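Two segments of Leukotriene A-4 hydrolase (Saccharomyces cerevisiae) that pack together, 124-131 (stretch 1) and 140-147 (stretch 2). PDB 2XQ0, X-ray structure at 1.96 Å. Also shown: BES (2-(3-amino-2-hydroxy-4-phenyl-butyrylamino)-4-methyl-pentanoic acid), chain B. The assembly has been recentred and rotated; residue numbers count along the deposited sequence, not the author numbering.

Stretch 1 124-131: CTALQWLN
Stretch 2 (140-147) PYVFSQLE

The most distinctive feature of this contact is a methyl group seated on an indole: Val142 CG2 lies 3.5 Å from the centroid of the six-membered ring of Trp129, 11° off the ring normal, a CH-pi contact over the face. Val142 CB also approaches Trp129 CE3 to 3.4 Å. The pairing illustrates how the non-hydrogen-bonded sites of an antiparallel sheet, whose backbones come close, bring side chains of one face together.

Strands 127-130 and 141-144 run antiparallel at 169°, their axes 4.7 Å apart, with extended phi/psi throughout, phi from -104° (Ser144) to -161° (Tyr141) and psi from 133° (Gln128) to 164° (Ser144). Trp129 faces Val142 (CA to CA 4.4 Å) and Leu127 faces Ser144 (CA to CA 4.5 Å); the alternating pairs, Gln128 with Phe143 and Leu130 with Tyr141, carry the hydrogen bonds. Leu130 N donates almost linearly to Tyr141 O (2.7 Å, 179°), and Tyr141 N returns the bond to Leu130 O at 2.8 Å. Gln128 N reaches Phe143 O at 3.0 Å, answered by Phe143 N to Gln128 O at 3.2 Å. Gln145 N to Ala126 O, 3.0 Å, extends the ladder beyond the strands, where a water donates to both Thr125 O (2.7 Å) and Gln145 O (2.8 Å). Val142 CA adds a CA-H...O contact to Gln128 O at 3.1 Å.

Rotamers complete the two faces. Trp129 (m, chi2 86°) and Val142 (p) share theirs with Leu127 (m, t) and Ser144 (p); Leu127 CD2 meets Val142 CG2 at 4.1 Å. On the opposite face, apolar Leu130 (chi1 m, chi2 92°) packs beside Tyr141 (t, chi2 -82°; CB to CB 4.3 Å) and Phe143 (p, chi2 89°; Leu130 CD1 to Phe143 CE2 4.4 Å). Gln128 (t, t) brings OE1 3.2 Å from Phe143 CZ, its acceptor satisfied elsewhere in the structure. Past the strands, Ala126 (-93/-19) sets CB 3.5 Å from CD2 of Leu146 (-102/-21; m, t), an apolar contact, and Glu147 OE1 accepts a 2.8 Å hydrogen bond from BES N2.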

ATOM      1  N   CYS A 124       8.299 -17.383   9.646  1.00 28.84           N
ATOM      2  CA  CYS A 124       7.907 -15.983   9.811  1.00 25.11           C
ATOM      3  C   CYS A 124       7.379 -15.400   8.505  1.00 21.77           C
ATOM      4  O   CYS A 124       8.016 -15.542   7.478  1.00 25.31           O
ATOM      5  CB  CYS A 124       9.117 -15.153  10.240  1.00 24.75           C
ATOM      6  SG  CYS A 124       8.721 -13.415  10.584  1.00 29.33           S
ATOM      7  N   THR A 125       6.213 -14.760   8.544  1.00 22.34           N
ATOM      8  CA  THR A 125       5.644 -14.143   7.345  1.00 22.87           C
ATOM      9  C   THR A 125       5.833 -12.627   7.341  1.00 24.98           C
ATOM     10  O   THR A 125       5.388 -11.933   6.422  1.00 27.33           O
ATOM     11  CB  THR A 125       4.134 -14.448   7.217  1.00 26.35           C
ATOM     12  OG1 THR A 125       3.431 -13.893   8.342  1.00 25.14           O
ATOM     13  CG2 THR A 125       3.890 -15.964   7.149  1.00 21.44           C
ATOM     14  N   ALA A 126       6.487 -12.108   8.372  1.00 16.76           N
ATOM     15  CA  ALA A 126       6.623 -10.651   8.513  1.00 20.80           C
ATOM     16  C   ALA A 126       7.923 -10.084   7.890  1.00 28.10           C
ATOM     17  O   ALA A 126       8.014  -8.888   7.586  1.00 29.87           O
ATOM     18  CB  ALA A 126       6.492 -10.252   9.981  1.00 19.93           C
ATOM     19  N   LEU A 127       8.913 -10.948   7.659  1.00 19.96           N
ATOM     20  CA  LEU A 127      10.242 -10.465   7.320  1.00 15.43           C
ATOM     21  C   LEU A 127      10.732 -11.020   6.004  1.00 23.29           C
ATOM     22  O   LEU A 127      10.393 -12.145   5.625  1.00 25.32           O
ATOM     23  CB  LEU A 127      11.246 -10.835   8.428  1.00 20.15           C
ATOM     24  CG  LEU A 127      10.940 -10.231   9.810  1.00 25.65           C
ATOM     25  CD1 LEU A 127      11.773 -10.915  10.915  1.00 24.82           C
ATOM     26  CD2 LEU A 127      11.142  -8.704   9.823  1.00 19.47           C
ATOM     27  N   GLN A 128      11.530 -10.228   5.301  1.00 20.20           N
ATOM     28  CA  GLN A 128      12.358 -10.779   4.242  1.00 28.88           C
ATOM     29  C   GLN A 128      13.842 -10.564   4.594  1.00 34.48           C
ATOM     30  O   GLN A 128      14.242  -9.468   5.010  1.00 24.99           O
ATOM     31  CB  GLN A 128      12.043 -10.185   2.860  1.00 23.77           C
ATOM     32  CG  GLN A 128      12.817 -10.953   1.737  1.00 25.79           C
ATOM     33  CD  GLN A 128      12.775 -10.282   0.366  1.00 32.56           C
ATOM     34  OE1 GLN A 128      12.212  -9.200   0.197  1.00 29.96           O
ATOM     35  NE2 GLN A 128      13.377 -10.934  -0.624  1.00 42.32           N
ATOM     36  N   TRP A 129      14.644 -11.619   4.455  1.00 29.09           N
ATOM     37  CA  TRP A 129      16.081 -11.531   4.733  1.00 27.82           C
ATOM     38  C   TRP A 129      16.846 -11.652   3.445  1.00 28.17           C
ATOM     39  O   TRP A 129      16.560 -12.536   2.645  1.00 28.76           O
ATOM     40  CB  TRP A 129      16.539 -12.666   5.663  1.00 22.95           C
ATOM     41  CG  TRP A 129      15.851 -12.687   7.001  1.00 23.26           C
ATOM     42  CD1 TRP A 129      14.665 -13.277   7.302  1.00 26.09           C
ATOM     43  CD2 TRP A 129      16.323 -12.087   8.213  1.00 25.01           C
ATOM     44  NE1 TRP A 129      14.362 -13.082   8.634  1.00 24.90           N
ATOM     45  CE2 TRP A 129      15.364 -12.353   9.213  1.00 23.65           C
ATOM     46  CE3 TRP A 129      17.464 -11.349   8.549  1.00 25.77           C
ATOM     47  CZ2 TRP A 129      15.509 -11.913  10.525  1.00 26.05           C
ATOM     48  CZ3 TRP A 129      17.608 -10.911   9.856  1.00 28.90           C
ATOM     49  CH2 TRP A 129      16.635 -11.203  10.831  1.00 25.57           C
ATOM     50  N   LEU A 130      17.824 -10.770   3.250  1.00 28.05           N
ATOM     51  CA  LEU A 130      18.769 -10.893   2.150  1.00 33.13           C
ATOM     52  C   LEU A 130      20.184 -11.082   2.678  1.00 34.05           C
ATOM     53  O   LEU A 130      20.587 -10.408   3.625  1.00 35.15           O
ATOM     54  CB  LEU A 130      18.719  -9.649   1.257  1.00 36.65           C
ATOM     55  CG  LEU A 130      17.452  -9.477   0.423  1.00 37.25           C
ATOM     56  CD1 LEU A 130      16.433  -8.637   1.165  1.00 29.28           C
ATOM     57  CD2 LEU A 130      17.778  -8.835  -0.903  1.00 40.88           C
ATOM     58  N   ASN A 131      20.933 -11.996   2.070  1.00 40.43           N
ATOM     59  CA  ASN A 131      22.346 -12.182   2.412  1.00 47.16           C
ATOM     60  C   ASN A 131      23.293 -11.305   1.583  1.00 46.57           C
ATOM     61  O   ASN A 131      22.864 -10.656   0.629  1.00 44.46           O
ATOM     62  CB  ASN A 131      22.744 -13.656   2.294  1.00 52.50           C
ATOM     63  CG  ASN A 131      22.573 -14.197   0.885  1.00 56.34           C
ATOM     64  OD1 ASN A 131      22.948 -13.547  -0.091  1.00 54.66           O
ATOM     65  ND2 ASN A 131      22.010 -15.395   0.775  1.00 58.01           N
ATOM     66  N   PRO A 140      24.241  -7.989   4.191  1.00 35.83           N
ATOM     67  CA  PRO A 140      22.910  -8.565   4.400  1.00 36.20           C
ATOM     68  C   PRO A 140      21.900  -7.495   4.803  1.00 28.58           C
ATOM     69  O   PRO A 140      22.279  -6.391   5.166  1.00 29.62           O
ATOM     70  CB  PRO A 140      23.127  -9.544   5.564  1.00 32.00           C
ATOM     71  CG  PRO A 140      24.258  -8.962   6.315  1.00 45.72           C
ATOM     72  CD  PRO A 140      25.168  -8.356   5.276  1.00 42.72           C
ATOM     73  N   TYR A 141      20.619  -7.843   4.782  1.00 36.15           N
ATOM     74  CA  TYR A 141      19.568  -6.850   4.933  1.00 33.81           C
ATOM     75  C   TYR A 141      18.305  -7.568   5.331  1.00 25.54           C
ATOM     76  O   TYR A 141      18.089  -8.719   4.944  1.00 28.42           O
ATOM     77  CB  TYR A 141      19.354  -6.148   3.588  1.00 31.22           C
ATOM     78  CG  TYR A 141      18.507  -4.878   3.591  1.00 31.43           C
ATOM     79  CD1 TYR A 141      17.117  -4.940   3.574  1.00 31.69           C
ATOM     80  CD2 TYR A 141      19.106  -3.624   3.537  1.00 31.06           C
ATOM     81  CE1 TYR A 141      16.345  -3.796   3.528  1.00 29.25           C
ATOM     82  CE2 TYR A 141      18.348  -2.475   3.493  1.00 34.87           C
ATOM     83  CZ  TYR A 141      16.965  -2.565   3.494  1.00 35.37           C
ATOM     84  OH  TYR A 141      16.208  -1.417   3.458  1.00 30.30           O
ATOM     85  N   VAL A 142      17.469  -6.901   6.113  1.00 22.92           N
ATOM     86  CA  VAL A 142      16.175  -7.457   6.451  1.00 22.90           C
ATOM     87  C   VAL A 142      15.190  -6.304   6.579  1.00 23.96           C
ATOM     88  O   VAL A 142      15.567  -5.201   6.978  1.00 21.97           O
ATOM     89  CB  VAL A 142      16.245  -8.233   7.765  1.00 21.38           C
ATOM     90  CG1 VAL A 142      16.734  -7.301   8.881  1.00 22.52           C
ATOM     91  CG2 VAL A 142      14.894  -8.886   8.125  1.00 23.02           C
ATOM     92  N   PHE A 143      13.937  -6.545   6.215  1.00 21.24           N
ATOM     93  CA  PHE A 143      12.894  -5.531   6.427  1.00 17.79           C
ATOM     94  C   PHE A 143      11.581  -6.226   6.688  1.00 19.23           C
ATOM     95  O   PHE A 143      11.391  -7.368   6.274  1.00 23.36           O
ATOM     96  CB  PHE A 143      12.780  -4.581   5.229  1.00 20.32           C
ATOM     97  CG  PHE A 143      12.279  -5.239   3.971  1.00 20.29           C
ATOM     98  CD1 PHE A 143      10.919  -5.313   3.701  1.00 24.58           C
ATOM     99  CD2 PHE A 143      13.165  -5.787   3.064  1.00 20.97           C
ATOM    100  CE1 PHE A 143      10.473  -5.930   2.536  1.00 24.33           C
ATOM    101  CE2 PHE A 143      12.728  -6.380   1.903  1.00 25.96           C
ATOM    102  CZ  PHE A 143      11.388  -6.460   1.640  1.00 21.78           C
ATOM    103  N   SER A 144      10.676  -5.529   7.362  1.00 25.23           N
ATOM    104  CA  SER A 144       9.346  -6.054   7.666  1.00 23.46           C
ATOM    105  C   SER A 144       8.260  -5.459   6.785  1.00 18.71           C
ATOM    106  O   SER A 144       8.443  -4.431   6.119  1.00 17.92           O
ATOM    107  CB  SER A 144       9.009  -5.742   9.123  1.00 21.35           C
ATOM    108  OG  SER A 144       8.850  -4.341   9.262  1.00 17.96           O
ATOM    109  N   GLN A 145       7.114  -6.124   6.781  1.00 24.43           N
ATOM    110  CA  GLN A 145       5.898  -5.608   6.174  1.00 21.30           C
ATOM    111  C   GLN A 145       4.778  -6.310   6.941  1.00 20.83           C
ATOM    112  O   GLN A 145       4.605  -7.523   6.809  1.00 18.81           O
ATOM    113  CB  GLN A 145       5.835  -5.961   4.686  1.00 25.31           C
ATOM    114  CG  GLN A 145       4.436  -5.848   4.086  1.00 39.22           C
ATOM    115  CD  GLN A 145       3.887  -4.440   4.182  1.00 46.20           C
ATOM    116  OE1 GLN A 145       4.533  -3.486   3.749  1.00 55.50           O
ATOM    117  NE2 GLN A 145       2.700  -4.299   4.766  1.00 32.94           N
ATOM    118  N   LEU A 146       4.060  -5.564   7.774  1.00 13.93           N
ATOM    119  CA  LEU A 146       3.133  -6.177   8.730  1.00 17.07           C
ATOM    120  C   LEU A 146       1.663  -6.122   8.318  1.00 25.98           C
ATOM    121  O   LEU A 146       0.828  -6.914   8.795  1.00 20.78           O
ATOM    122  CB  LEU A 146       3.316  -5.572  10.131  1.00 19.04           C
ATOM    123  CG  LEU A 146       4.743  -5.591  10.675  1.00 20.48           C
ATOM    124  CD1 LEU A 146       4.760  -5.228  12.164  1.00 15.61           C
ATOM    125  CD2 LEU A 146       5.396  -6.941  10.432  1.00 16.79           C
ATOM    126  N   GLU A 147       1.324  -5.206   7.429  1.00 19.82           N
ATOM    127  CA  GLU A 147      -0.092  -5.071   7.055  1.00 22.45           C
ATOM    128  C   GLU A 147      -0.497  -6.255   6.184  1.00 17.97           C
ATOM    129  O   GLU A 147       0.256  -6.627   5.293  1.00 24.13           O
ATOM    130  CB  GLU A 147      -0.324  -3.760   6.297  1.00 23.90           C
ATOM    131  CG  GLU A 147      -1.798  -3.322   6.227  1.00 27.71           C
ATOM    132  CD  GLU A 147      -1.931  -1.939   5.592  1.00 30.50           C
ATOM    133  OE1 GLU A 147      -0.883  -1.354   5.283  1.00 33.44           O
ATOM    134  OE2 GLU A 147      -3.055  -1.453   5.395  1.00 27.10           O
TER
HETATM  135  N2  BES B 901       0.178   0.029   3.040  1.00 46.76           N
HETATM  136  C1  BES B 901      -0.380   0.133   1.707  1.00 45.88           C
HETATM  137  C6  BES B 901      -0.051  -1.124   0.899  1.00 46.67           C
HETATM  138  C7  BES B 901      -0.708  -2.333   1.529  1.00 48.03           C
HETATM  139  C8  BES B 901      -2.044  -2.271   1.911  1.00 45.10           C
HETATM  140  C12 BES B 901       0.023  -3.497   1.742  1.00 51.51           C
HETATM  141  C9  BES B 901      -2.650  -3.377   2.496  1.00 44.27           C
HETATM  142  C11 BES B 901      -0.585  -4.603   2.330  1.00 49.59           C
HETATM  143  C10 BES B 901      -1.924  -4.544   2.705  1.00 44.60           C
HETATM  144  C2  BES B 901       0.150   1.377   0.981  1.00 44.93           C
HETATM  145  O2  BES B 901      -0.086   2.616   1.664  1.00 32.40           O
HETATM  146  C3  BES B 901      -0.509   1.415  -0.358  1.00 47.59           C
HETATM  147  O3  BES B 901      -1.701   1.706  -0.483  1.00 38.26           O
HETATM  148  N1  BES B 901       0.354   1.078  -1.308  1.00 55.01           N
HETATM  149  C4  BES B 901       0.127   0.985  -2.735  1.00 58.17           C
HETATM  150  C13 BES B 901       0.633   2.323  -3.259  1.00 51.78           C
HETATM  151  C14 BES B 901      -0.392   3.048  -4.121  1.00 54.64           C
HETATM  152  C15 BES B 901      -0.077   4.538  -4.168  1.00 48.21           C
HETATM  153  C16 BES B 901      -1.820   2.803  -3.637  1.00 59.03           C
HETATM  154  C5  BES B 901       1.025  -0.108  -3.239  1.00 58.04           C
HETATM  155  O1  BES B 901       0.707  -0.723  -4.281  1.00 58.99           O
HETATM  156  O4  BES B 901       2.066  -0.369  -2.585  1.00 49.54           O
HETATM  157  O   HOH W   1       5.900  -9.509   5.301  1.00 37.22           O